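Local atomic coordinates of lipopolysaccharide core heptose(I) kinase RfaP (Pseudomonas aeruginosa, PDB entry 6DFL), a protein that uses ATP and magnesium to phosphorylate the first heptose of the lipopolysaccharide core, and also autophosphorylates on tyrosine. Residues P134-P137 with R138-R141; F212-D216 with I217-R221; D223-R226 with F227-T230; R234-R237 with E238-R241. All coordinates share one frame; numbering follows the deposited sequence.

All four contacts are local, each made within one short run of chain, and they lie in the mostly helical part of the kinase around a bound acyl-phosphopantetheine. Contact 3, within helix 221-232, is the buried one. Contact 1 at the start of helix 137-156, contact 2 in the loop after helix 200-212 and contact 4 at the start of helix 236-242 are each only partly buried. Contacts 2 and 3 line the acyl chain with mainly apolar side chains, while contacts 1 and 4 pair a helix start with charged side chains. Contact 1 touches contact 2 through K140 and contact 3 through K140 and R141; contact 4 packs on contact 3 through L236 and I239.

Contact 1. Residues P134-P137 with R138-R141; sequences PPPP and RLKR
R141 sets its CG beside its own backbone N (chi1 -65°) and then folds at chi3 (-91°), which carries the guanidinium back over P137. NH2 ends 3.2 Å from P137 CB, so one face of the guanidinium lies over P137 CB and CA, off-centre, and CG rests 3.5 Å from P137 O. In K140, CB is fixed by the backbone and sits beside the prolines, while the anti chi1 (-178°) and the extended chain carry NZ away from them. P135 CG meets that CB at 4.0 Å, the two side chains slanting across each other. P136 and L139 run alongside each other, CB to CB 4.0 Å.

The backbone here is the opening of helix 137-156, with P136 as N-cap and P137 in the first turn, where a residue without an N-H costs no helix bond. K140 N donates to P136 O at 3.0 Å and R141 N to P137 O at 2.9 Å. Coming just before strand 159-160 and the probable catalytic D163, this helix probably corresponds to helix αE of the protein kinase fold.

The charged ends look elsewhere. K140 NZ is gripped by D223 OD2, G218 O and an acidic side chain of the partner protein chain. R141 NH2 donates to the backbone of that same partner chain, whereas R138 pairs through NH1 with D180.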
loop_
_atom_site.group_PDB
_atom_site.type_symbol
_atom_site.label_atom_id
_atom_site.label_comp_id
_atom_site.label_asym_id
_atom_site.label_seq_id
_atom_site.Cartn_x
_atom_site.Cartn_y
_atom_site.Cartn_z
ATOM N N PRO A 134 13.505 1.262 14.655
ATOM C CA PRO A 134 12.053 1.470 14.636
ATOM C C PRO A 134 11.702 2.919 14.345
ATOM O O PRO A 134 12.290 3.843 14.924
ATOM C CB PRO A 134 11.611 1.068 16.047
ATOM C CG PRO A 134 12.722 0.196 16.555
ATOM C CD PRO A 134 13.961 0.801 15.985
ATOM N N PRO A 135 10.761 3.145 13.442
ATOM C CA PRO A 135 10.351 4.510 13.091
ATOM C C PRO A 135 9.426 5.089 14.149
ATOM O O PRO A 135 8.979 4.367 15.055
ATOM C CB PRO A 135 9.600 4.304 11.771
ATOM C CG PRO A 135 8.914 2.980 12.004
ATOM C CD PRO A 135 9.963 2.134 12.726
ATOM N N PRO A 136 9.103 6.377 14.064
ATOM C CA PRO A 136 8.038 6.927 14.926
ATOM C C PRO A 136 6.756 6.145 14.721
ATOM O O PRO A 136 6.361 5.906 13.571
ATOM C CB PRO A 136 7.875 8.374 14.434
ATOM C CG PRO A 136 9.118 8.676 13.648
ATOM C CD PRO A 136 9.649 7.376 13.127
ATOM N N PRO A 137 6.089 5.718 15.798
ATOM C CA PRO A 137 4.840 4.960 15.623
ATOM C C PRO A 137 3.827 5.663 14.740
ATOM O O PRO A 137 3.242 5.027 13.858
ATOM C CB PRO A 137 4.334 4.795 17.061
ATOM C CG PRO A 137 5.565 4.869 17.900
ATOM C CD PRO A 137 6.450 5.873 17.216
ATOM N N ARG A 138 3.622 6.964 14.927
ATOM C CA ARG A 138 2.583 7.637 14.153
ATOM C C ARG A 138 2.937 7.675 12.670
ATOM O O ARG A 138 2.073 7.446 11.816
ATOM C CB ARG A 138 2.332 9.041 14.699
ATOM C CG ARG A 138 0.863 9.284 15.043
ATOM C CD ARG A 138 0.611 10.642 15.702
ATOM N NE ARG A 138 0.636 11.732 14.733
ATOM C CZ ARG A 138 1.640 12.593 14.604
ATOM N NH1 ARG A 138 1.579 13.555 13.689
ATOM N NH2 ARG A 138 2.703 12.495 15.397
ATOM N N LEU A 139 4.205 7.945 12.341
ATOM C CA LEU A 139 4.629 7.844 10.948
ATOM C C LEU A 139 4.344 6.457 10.391
ATOM O O LEU A 139 3.813 6.312 9.283
ATOM C CB LEU A 139 6.113 8.156 10.809
ATOM C CG LEU A 139 6.525 8.059 9.342
ATOM C CD1 LEU A 139 5.660 8.997 8.509
ATOM C CD2 LEU A 139 7.987 8.396 9.173
ATOM N N LYS A 140 4.681 5.426 11.157
ATOM C CA LYS A 140 4.455 4.060 10.712
ATOM C C LYS A 140 2.989 3.843 10.374
ATOM O O LYS A 140 2.639 3.490 9.243
ATOM C CB LYS A 140 4.922 3.094 11.794
ATOM C CG LYS A 140 4.792 1.642 11.436
ATOM C CD LYS A 140 5.171 0.816 12.633
ATOM C CE LYS A 140 5.084 -0.649 12.325
ATOM N NZ LYS A 140 5.140 -1.396 13.610
ATOM N N ARG A 141 2.104 4.100 11.339
ATOM C CA ARG A 141 0.684 3.829 11.130
ATOM C C ARG A 141 0.106 4.678 9.997
ATOM O O ARG A 141 -0.709 4.198 9.203
ATOM C CB ARG A 141 -0.067 4.038 12.440
ATOM C CG ARG A 141 0.332 3.030 13.526
ATOM C CD ARG A 141 -0.535 3.212 14.774
ATOM N NE ARG A 141 0.040 4.141 15.742
ATOM C CZ ARG A 141 0.669 3.763 16.850
ATOM N NH1 ARG A 141 0.818 2.473 17.138
ATOM N NH2 ARG A 141 1.146 4.683 17.675
#

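Contact 2. Residues F212-D216 with I217-R221; sequences FSALD and IGLTR. With G9S (S-[2-({N-[(2S)-2-hydroxy-3,3-dimethyl-4-(phosphonooxy)butanoyl]-beta-alanyl}amino)ethyl] hexadecanethioate), chain C.
I217 turns back over A214 three residues earlier, and its side chain can be followed outward. CB sits 3.5 Å from D216 C, and the CG2 branch stays against the same peptide. CG1 takes the crowded position between the backbone N and the carbonyl carbon (chi1 65°), which lays it on A214 O at 3.4 Å. From there the chain extends, and CD1 touches A214 CB at 4.0 Å on the protein side and C27, far along the acyl chain of the bound G9S, at 3.8 Å.

L219 closes in on the same alanine: its CD1 lies 4.1 Å from A214 CB and 3.9 Å from G9S C22. Two overlapping type I turns, F212-L215 and A214-I217, reverse the chain, and G218, with positive phi, leads it on to T220, the N-cap of helix 221-232. At that helix start R221 lies along the pantetheine arm, with CB 3.3 Å from G9S O2 and CD 3.5 Å from G9S C3.

No hydrogen bond joins 212-216 to 217-221. The contact rests on van der Waals packing, including methylene CG1 against A214 O; this apolar wall meets the acyl chain with methyl groups, and even amide oxygen O2 is met by the aliphatic part of R221.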
loop_
_atom_site.group_PDB
_atom_site.type_symbol
_atom_site.label_atom_id
_atom_site.label_comp_id
_atom_site.label_asym_id
_atom_site.label_seq_id
_atom_site.Cartn_x
_atom_site.Cartn_y
_atom_site.Cartn_z
ATOM N N PHE A 212 2.758 -10.315 1.883
ATOM C CA PHE A 212 4.010 -11.069 1.896
ATOM C C PHE A 212 5.194 -10.159 1.647
ATOM O O PHE A 212 6.271 -10.396 2.189
ATOM C CB PHE A 212 3.951 -12.210 0.892
ATOM C CG PHE A 212 2.742 -13.097 1.087
ATOM C CD1 PHE A 212 2.197 -13.262 2.353
ATOM C CD2 PHE A 212 2.134 -13.731 0.023
ATOM C CE1 PHE A 212 1.099 -14.058 2.557
ATOM C CE2 PHE A 212 1.009 -14.533 0.233
ATOM C CZ PHE A 212 0.502 -14.685 1.502
ATOM N N SER A 213 5.006 -9.073 0.908
ATOM C CA SER A 213 6.121 -8.152 0.754
ATOM C C SER A 213 6.444 -7.406 2.037
ATOM O O SER A 213 7.420 -6.655 2.063
ATOM C CB SER A 213 5.837 -7.159 -0.374
ATOM O OG SER A 213 5.176 -5.996 0.097
ATOM N N ALA A 214 5.673 -7.575 3.118
ATOM C CA ALA A 214 5.856 -6.699 4.270
ATOM C C ALA A 214 6.048 -7.465 5.573
ATOM O O ALA A 214 5.962 -6.862 6.649
ATOM C CB ALA A 214 4.688 -5.722 4.376
ATOM N N LEU A 215 6.365 -8.763 5.493
ATOM C CA LEU A 215 6.524 -9.623 6.663
ATOM C C LEU A 215 7.727 -9.283 7.532
ATOM O O LEU A 215 7.834 -9.827 8.638
ATOM C CB LEU A 215 6.638 -11.079 6.231
ATOM C CG LEU A 215 5.441 -11.549 5.419
ATOM C CD1 LEU A 215 5.623 -12.988 5.006
ATOM C CD2 LEU A 215 4.118 -11.333 6.220
ATOM N N ASP A 216 8.608 -8.389 7.094
ATOM C CA ASP A 216 9.899 -8.215 7.740
ATOM C C ASP A 216 10.117 -6.788 8.228
ATOM O O ASP A 216 11.259 -6.359 8.398
ATOM C CB ASP A 216 11.013 -8.639 6.772
ATOM C CG ASP A 216 12.347 -8.782 7.450
ATOM O OD1 ASP A 216 12.442 -9.592 8.398
ATOM O OD2 ASP A 216 13.290 -8.072 7.039
ATOM N N ILE A 217 9.056 -6.030 8.462
ATOM C CA ILE A 217 9.215 -4.649 8.873
ATOM C C ILE A 217 8.641 -4.401 10.263
ATOM O O ILE A 217 8.499 -3.243 10.675
ATOM C CB ILE A 217 8.605 -3.694 7.839
ATOM C CG1 ILE A 217 7.084 -3.903 7.757
ATOM C CG2 ILE A 217 9.267 -3.878 6.479
ATOM C CD1 ILE A 217 6.434 -3.046 6.724
ATOM N N GLY A 218 8.330 -5.457 11.006
ATOM C CA GLY A 218 7.852 -5.269 12.364
ATOM C C GLY A 218 6.418 -4.787 12.466
ATOM O O GLY A 218 6.105 -3.947 13.320
ATOM N N LEU A 219 5.533 -5.290 11.615
ATOM C CA LEU A 219 4.119 -4.976 11.757
ATOM C C LEU A 219 3.558 -5.776 12.917
ATOM O O LEU A 219 3.571 -7.013 12.890
ATOM C CB LEU A 219 3.350 -5.290 10.477
ATOM C CG LEU A 219 3.765 -4.542 9.202
ATOM C CD1 LEU A 219 2.924 -4.939 8.014
ATOM C CD2 LEU A 219 3.748 -3.051 9.374
ATOM N N THR A 220 3.043 -5.068 13.928
ATOM C CA THR A 220 2.320 -5.728 14.999
ATOM C C THR A 220 1.042 -6.333 14.437
ATOM O O THR A 220 0.632 -6.042 13.311
ATOM C CB THR A 220 1.988 -4.742 16.121
ATOM O OG1 THR A 220 0.824 -3.973 15.763
ATOM C CG2 THR A 220 3.178 -3.810 16.371
ATOM N N ARG A 221 0.405 -7.197 15.235
ATOM C CA ARG A 221 -0.911 -7.676 14.844
ATOM C C ARG A 221 -1.854 -6.512 14.639
ATOM O O ARG A 221 -2.748 -6.575 13.791
ATOM C CB ARG A 221 -1.486 -8.624 15.890
ATOM C CG ARG A 221 -0.782 -9.944 15.993
ATOM C CD ARG A 221 -1.198 -10.625 17.259
ATOM N NE ARG A 221 -0.121 -11.412 17.840
ATOM C CZ ARG A 221 0.093 -11.530 19.147
ATOM N NH1 ARG A 221 -0.690 -10.897 20.016
ATOM N NH2 ARG A 221 1.101 -12.274 19.587
HETATM C C1 G9S C . -5.274 -10.595 12.973
HETATM C C2 G9S C . -4.442 -11.321 15.239
HETATM C C3 G9S C . -4.053 -12.441 16.191
HETATM C C4 G9S C . -5.148 -13.439 16.520
HETATM C C5 G9S C . -7.675 -13.544 15.800
HETATM C C6 G9S C . -8.682 -12.024 17.736
HETATM C C7 G9S C . -9.303 -12.229 19.097
HETATM C C8 G9S C . -7.500 -11.100 17.867
HETATM C C10 G9S C . -4.373 -11.132 9.634
HETATM C C11 G9S C . -3.904 -11.906 8.434
HETATM C C12 G9S C . -3.175 -11.090 7.393
HETATM C C13 G9S C . -2.907 -9.642 7.765
HETATM C C14 G9S C . -3.591 -8.579 6.894
HETATM C C15 G9S C . -2.742 -7.910 5.825
HETATM C C16 G9S C . -1.763 -6.847 6.264
HETATM N N2 G9S C . -4.899 -11.637 13.894
HETATM C C19 G9S C . -4.154 -9.958 12.190
HETATM C C20 G9S C . -9.722 -11.411 16.848
HETATM C C21 G9S C . -1.379 -5.763 5.262
HETATM C C22 G9S C . -0.031 -5.104 5.538
HETATM C C23 G9S C . 0.636 -4.336 4.434
HETATM C C24 G9S C . 0.904 -2.873 4.717
HETATM C C25 G9S C . 1.781 -2.067 3.766
HETATM C C26 G9S C . 2.449 -0.801 4.313
HETATM C C27 G9S C . 3.825 -0.956 4.934
HETATM C C28 G9S C . 4.562 0.318 5.224
HETATM C C29 G9S C . 5.856 0.550 4.511
HETATM C C30 G9S C . -8.261 -13.436 17.215
HETATM N N3 G9S C . -6.233 -13.553 15.513
HETATM O O2 G9S C . -4.385 -10.154 15.611
HETATM O O3 G9S C . -5.524 -10.724 9.730
HETATM O O4 G9S C . -8.449 -13.641 14.853
HETATM O O5 G9S C . -7.452 -14.114 18.107
HETATM O O6 G9S C . -9.976 -13.434 19.288
HETATM O O8 G9S C . -11.493 -14.933 20.642
HETATM O O9 G9S C . -12.463 -12.928 19.483
HETATM P P1 G9S C . -11.257 -13.505 20.196
HETATM S S1 G9S C . -3.310 -11.047 11.052
#

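Contact 3. Residues D223-R226 with F227-T230; sequences DKLR and FLRT. With G9S (S-[2-({N-[(2S)-2-hydroxy-3,3-dimethyl-4-(phosphonooxy)butanoyl]-beta-alanyl}amino)ethyl] hexadecanethioate), chain C.
L228 closes on K224 along helix 221-232 first through the backbone, its N donating to K224 O at 2.9 Å. R229 N to L225 O and F227 N to D223 O continue the i to i+4 pattern. R226 O takes two donors from one residue: T230 N and T230 OG1 both lie 3.1 Å away. A chi1 of -52° brings OG1 back to R226 O, and the two donors come from opposite faces of the carbonyl plane.

Charge pairing runs along the turn as well. R226 NH1 meets D223 OD1 at 3.1 Å, while R226 NE and NH2 turn to an acidic side chain of the partner protein chain; the stronger partner of D223 is K140.

Packing contacts face the bound G9S. The F227 ring, its CG anti to the backbone N (chi1 -178°), offers one face to the acyl chain, with CG 3.5 Å from C21. L225 CD2 packs at 3.6 Å on G9S C1, L228 CD1 lies 3.4 Å from the thioester oxygen O3, and K224 CB flanks C13 before NZ reaches Y211 OH.

The helix is thus divided: one flank packs on the acyl chain, the thioester and the nearby part of the pantetheine arm, another meets the partner protein, with charge pairing by R226 and apolar packing, as would be expected if that partner is an acyl carrier protein bearing this arm.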
loop_
_atom_site.group_PDB
_atom_site.type_symbol
_atom_site.label_atom_id
_atom_site.label_comp_id
_atom_site.label_asym_id
_atom_site.label_seq_id
_atom_site.Cartn_x
_atom_site.Cartn_y
_atom_site.Cartn_z
ATOM N N ASP A 223 -1.038 -3.292 13.698
ATOM C CA ASP A 223 -0.770 -2.621 12.432
ATOM C C ASP A 223 -1.455 -3.337 11.279
ATOM O O ASP A 223 -1.836 -2.704 10.296
ATOM C CB ASP A 223 0.733 -2.525 12.182
ATOM C CG ASP A 223 1.474 -1.829 13.308
ATOM O OD1 ASP A 223 0.919 -0.871 13.915
ATOM O OD2 ASP A 223 2.629 -2.244 13.579
ATOM N N LYS A 224 -1.651 -4.645 11.386
ATOM C CA LYS A 224 -2.324 -5.357 10.305
ATOM C C LYS A 224 -3.839 -5.167 10.363
ATOM O O LYS A 224 -4.483 -5.011 9.317
ATOM C CB LYS A 224 -1.949 -6.847 10.339
ATOM C CG LYS A 224 -0.451 -7.141 10.144
ATOM C CD LYS A 224 -0.134 -8.601 10.437
ATOM C CE LYS A 224 1.340 -8.789 10.747
ATOM N NZ LYS A 224 1.676 -10.236 10.899
ATOM N N LEU A 225 -4.428 -5.181 11.570
ATOM C CA LEU A 225 -5.854 -4.854 11.709
ATOM C C LEU A 225 -6.130 -3.422 11.273
ATOM O O LEU A 225 -7.103 -3.165 10.557
ATOM C CB LEU A 225 -6.323 -5.074 13.150
ATOM C CG LEU A 225 -6.132 -6.473 13.736
ATOM C CD1 LEU A 225 -6.375 -6.481 15.231
ATOM C CD2 LEU A 225 -7.036 -7.446 13.029
ATOM N N ARG A 226 -5.296 -2.470 11.702
ATOM C CA ARG A 226 -5.391 -1.121 11.157
ATOM C C ARG A 226 -5.434 -1.160 9.639
ATOM O O ARG A 226 -6.276 -0.509 9.017
ATOM C CB ARG A 226 -4.205 -0.273 11.621
ATOM C CG ARG A 226 -4.432 0.529 12.873
ATOM C CD ARG A 226 -3.159 1.066 13.497
ATOM N NE ARG A 226 -3.284 1.189 14.949
ATOM C CZ ARG A 226 -2.650 0.424 15.841
ATOM N NH1 ARG A 226 -1.799 -0.523 15.448
ATOM N NH2 ARG A 226 -2.854 0.613 17.143
ATOM N N PHE A 227 -4.540 -1.939 9.017
ATOM C CA PHE A 227 -4.558 -2.018 7.565
ATOM C C PHE A 227 -5.902 -2.521 7.063
ATOM O O PHE A 227 -6.462 -1.960 6.119
ATOM C CB PHE A 227 -3.442 -2.928 7.030
ATOM C CG PHE A 227 -3.419 -2.977 5.541
ATOM C CD1 PHE A 227 -2.631 -2.093 4.828
ATOM C CD2 PHE A 227 -4.258 -3.817 4.848
ATOM C CE1 PHE A 227 -2.650 -2.082 3.450
ATOM C CE2 PHE A 227 -4.269 -3.811 3.464
ATOM C CZ PHE A 227 -3.466 -2.941 2.771
ATOM N N LEU A 228 -6.387 -3.632 7.623
ATOM C CA LEU A 228 -7.598 -4.265 7.102
ATOM C C LEU A 228 -8.808 -3.340 7.217
ATOM O O LEU A 228 -9.607 -3.229 6.273
ATOM C CB LEU A 228 -7.856 -5.568 7.848
ATOM C CG LEU A 228 -6.837 -6.692 7.593
ATOM C CD1 LEU A 228 -6.951 -7.773 8.672
ATOM C CD2 LEU A 228 -7.062 -7.281 6.215
ATOM N N ARG A 229 -8.949 -2.674 8.367
ATOM C CA ARG A 229 -10.052 -1.739 8.570
ATOM C C ARG A 229 -10.023 -0.639 7.519
ATOM O O ARG A 229 -11.025 -0.389 6.837
ATOM C CB ARG A 229 -9.983 -1.143 9.983
ATOM C CG ARG A 229 -11.019 -0.059 10.240
ATOM C CD ARG A 229 -11.259 0.149 11.751
ATOM N NE ARG A 229 -10.161 0.839 12.434
ATOM C CZ ARG A 229 -9.795 0.591 13.693
ATOM N NH1 ARG A 229 -10.422 -0.338 14.405
ATOM N NH2 ARG A 229 -8.796 1.263 14.245
ATOM N N THR A 230 -8.878 0.026 7.365
ATOM C CA THR A 230 -8.807 1.094 6.376
ATOM C C THR A 230 -8.980 0.540 4.972
ATOM O O THR A 230 -9.606 1.179 4.116
ATOM C CB THR A 230 -7.483 1.819 6.504
ATOM O OG1 THR A 230 -7.307 2.215 7.860
ATOM C CG2 THR A 230 -7.432 3.048 5.625
HETATM C C1 G9S C . -5.274 -10.595 12.973
HETATM C C2 G9S C . -4.442 -11.321 15.239
HETATM C C3 G9S C . -4.053 -12.441 16.191
HETATM C C4 G9S C . -5.148 -13.439 16.520
HETATM C C5 G9S C . -7.675 -13.544 15.800
HETATM C C6 G9S C . -8.682 -12.024 17.736
HETATM C C7 G9S C . -9.303 -12.229 19.097
HETATM C C8 G9S C . -7.500 -11.100 17.867
HETATM C C10 G9S C . -4.373 -11.132 9.634
HETATM C C11 G9S C . -3.904 -11.906 8.434
HETATM C C12 G9S C . -3.175 -11.090 7.393
HETATM C C13 G9S C . -2.907 -9.642 7.765
HETATM C C14 G9S C . -3.591 -8.579 6.894
HETATM C C15 G9S C . -2.742 -7.910 5.825
HETATM C C16 G9S C . -1.763 -6.847 6.264
HETATM N N2 G9S C . -4.899 -11.637 13.894
HETATM C C19 G9S C . -4.154 -9.958 12.190
HETATM C C20 G9S C . -9.722 -11.411 16.848
HETATM C C21 G9S C . -1.379 -5.763 5.262
HETATM C C22 G9S C . -0.031 -5.104 5.538
HETATM C C23 G9S C . 0.636 -4.336 4.434
HETATM C C24 G9S C . 0.904 -2.873 4.717
HETATM C C25 G9S C . 1.781 -2.067 3.766
HETATM C C26 G9S C . 2.449 -0.801 4.313
HETATM C C27 G9S C . 3.825 -0.956 4.934
HETATM C C28 G9S C . 4.562 0.318 5.224
HETATM C C29 G9S C . 5.856 0.550 4.511
HETATM C C30 G9S C . -8.261 -13.436 17.215
HETATM N N3 G9S C . -6.233 -13.553 15.513
HETATM O O2 G9S C . -4.385 -10.154 15.611
HETATM O O3 G9S C . -5.524 -10.724 9.730
HETATM O O4 G9S C . -8.449 -13.641 14.853
HETATM O O5 G9S C . -7.452 -14.114 18.107
HETATM O O6 G9S C . -9.976 -13.434 19.288
HETATM O O8 G9S C . -11.493 -14.933 20.642
HETATM O O9 G9S C . -12.463 -12.928 19.483
HETATM P P1 G9S C . -11.257 -13.505 20.196
HETATM S S1 G9S C . -3.310 -11.047 11.052
#

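Contact 4. Residues R234-R237 with E238-R241; sequences RPLR and EILR
R234 and E238 make an i to i+4 salt bridge across the start of helix 236-242, where P235 is the N-cap. In the buried part of this turn, I239 and L240 pack their carbons tightly against the carbonyl oxygens of P235 and L236 and against the L236 side chain. I239 lays CG1 3.4 Å from P235 O and brings its CD1 to 4.1 Å from L236 CD1, the two side chains crossing at a slant. L240 CG tucks in at 3.3 Å from L236 O, and its CD1 also lies near L236 CG. Behind them stands helix 221-232: L236 packs on L225 and R229, I239 on F232, and L240 on L225 as well as on the bound G9S. Backbone bonds hold the turn, I239 N to P235 O at 3.2 Å and L240 N to L236 O at 3.0 Å, whereas R241 N to R237 O is weak.

The solvent side has less packing and more charge, and its firm element is the R234-E238 bridge. R237 NH2 pairs with an acidic side chain of the partner protein chain. R234, bent at chi2 and chi3 (-58° and -61°), curls its guanidinium round to E238, whose own chain reaches out fully extended. R234 and R237 both touch crystal neighbours, so their poses may owe something to the lattice. The grip is side-on, with guanidinium and carboxylate planes turned 60° apart: NE donates to E238 OE2 at 2.9 Å, and NH2 reaches the syn lone pair of E238 OE1 at 3.0 Å.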
loop_
_atom_site.group_PDB
_atom_site.type_symbol
_atom_site.label_atom_id
_atom_site.label_comp_id
_atom_site.label_asym_id
_atom_site.label_seq_id
_atom_site.Cartn_x
_atom_site.Cartn_y
_atom_site.Cartn_z
ATOM N N ARG A 234 -14.785 -1.072 6.644
ATOM C CA ARG A 234 -15.835 -1.872 7.298
ATOM C C ARG A 234 -15.318 -2.039 8.719
ATOM O O ARG A 234 -14.165 -1.813 9.000
ATOM C CB ARG A 234 -16.052 -3.235 6.638
ATOM C CG ARG A 234 -16.483 -3.214 5.177
ATOM C CD ARG A 234 -17.791 -2.447 4.953
ATOM N NE ARG A 234 -18.922 -3.033 5.670
ATOM C CZ ARG A 234 -20.115 -2.446 5.811
ATOM N NH1 ARG A 234 -20.362 -1.253 5.281
ATOM N NH2 ARG A 234 -21.068 -3.067 6.478
ATOM N N PRO A 235 -16.233 -2.372 9.645
ATOM C CA PRO A 235 -15.762 -2.567 11.019
ATOM C C PRO A 235 -14.828 -3.752 11.077
ATOM O O PRO A 235 -14.911 -4.684 10.276
ATOM C CB PRO A 235 -17.062 -2.816 11.799
ATOM C CG PRO A 235 -18.112 -2.062 11.005
ATOM C CD PRO A 235 -17.698 -2.272 9.567
ATOM N N LEU A 236 -13.909 -3.686 12.031
ATOM C CA LEU A 236 -12.955 -4.765 12.224
ATOM C C LEU A 236 -13.660 -6.085 12.488
ATOM O O LEU A 236 -13.248 -7.132 11.982
ATOM C CB LEU A 236 -12.029 -4.411 13.378
ATOM C CG LEU A 236 -10.584 -4.814 13.184
ATOM C CD1 LEU A 236 -10.273 -4.836 11.696
ATOM C CD2 LEU A 236 -9.703 -3.809 13.908
ATOM N N ARG A 237 -14.742 -6.057 13.264
ATOM C CA ARG A 237 -15.386 -7.307 13.647
ATOM C C ARG A 237 -16.009 -7.995 12.439
ATOM O O ARG A 237 -15.915 -9.225 12.294
ATOM C CB ARG A 237 -16.416 -7.036 14.732
ATOM C CG ARG A 237 -17.149 -8.253 15.263
ATOM C CD ARG A 237 -17.947 -7.874 16.530
ATOM N NE ARG A 237 -17.177 -8.137 17.748
ATOM C CZ ARG A 237 -16.593 -7.201 18.483
ATOM N NH1 ARG A 237 -16.688 -5.918 18.140
ATOM N NH2 ARG A 237 -15.913 -7.552 19.567
ATOM N N GLU A 238 -16.614 -7.216 11.540
ATOM C CA GLU A 238 -17.155 -7.801 10.318
ATOM C C GLU A 238 -16.039 -8.392 9.438
ATOM O O GLU A 238 -16.195 -9.492 8.888
ATOM C CB GLU A 238 -17.956 -6.733 9.572
ATOM C CG GLU A 238 -18.608 -7.152 8.265
ATOM C CD GLU A 238 -19.267 -5.960 7.591
ATOM O OE1 GLU A 238 -19.762 -5.095 8.327
ATOM O OE2 GLU A 238 -19.285 -5.853 6.345
ATOM N N ILE A 239 -14.908 -7.687 9.300
ATOM C CA ILE A 239 -13.812 -8.175 8.451
ATOM C C ILE A 239 -13.326 -9.533 8.942
ATOM O O ILE A 239 -13.289 -10.513 8.191
ATOM C CB ILE A 239 -12.657 -7.162 8.412
ATOM C CG1 ILE A 239 -13.092 -5.908 7.686
ATOM C CG2 ILE A 239 -11.411 -7.769 7.712
ATOM C CD1 ILE A 239 -12.304 -4.708 8.117
ATOM N N LEU A 240 -12.969 -9.608 10.226
ATOM C CA LEU A 240 -12.490 -10.848 10.820
ATOM C C LEU A 240 -13.492 -11.982 10.709
ATOM O O LEU A 240 -13.109 -13.153 10.791
ATOM C CB LEU A 240 -12.152 -10.607 12.279
ATOM C CG LEU A 240 -11.038 -9.571 12.441
ATOM C CD1 LEU A 240 -10.979 -9.072 13.878
ATOM C CD2 LEU A 240 -9.692 -10.156 12.027
ATOM N N ARG A 241 -14.766 -11.672 10.511
ATOM C CA ARG A 241 -15.760 -12.724 10.395
ATOM C C ARG A 241 -15.924 -13.165 8.944
ATOM O O ARG A 241 -15.885 -14.361 8.649
ATOM C CB ARG A 241 -17.098 -12.239 10.990
ATOM C CG ARG A 241 -18.262 -13.220 10.906
ATOM C CD ARG A 241 -19.304 -12.876 11.981
ATOM N NE ARG A 241 -20.383 -13.855 12.046
ATOM C CZ ARG A 241 -21.675 -13.551 11.950
ATOM N NH1 ARG A 241 -22.058 -12.283 11.811
ATOM N NH2 ARG A 241 -22.594 -14.512 12.018
#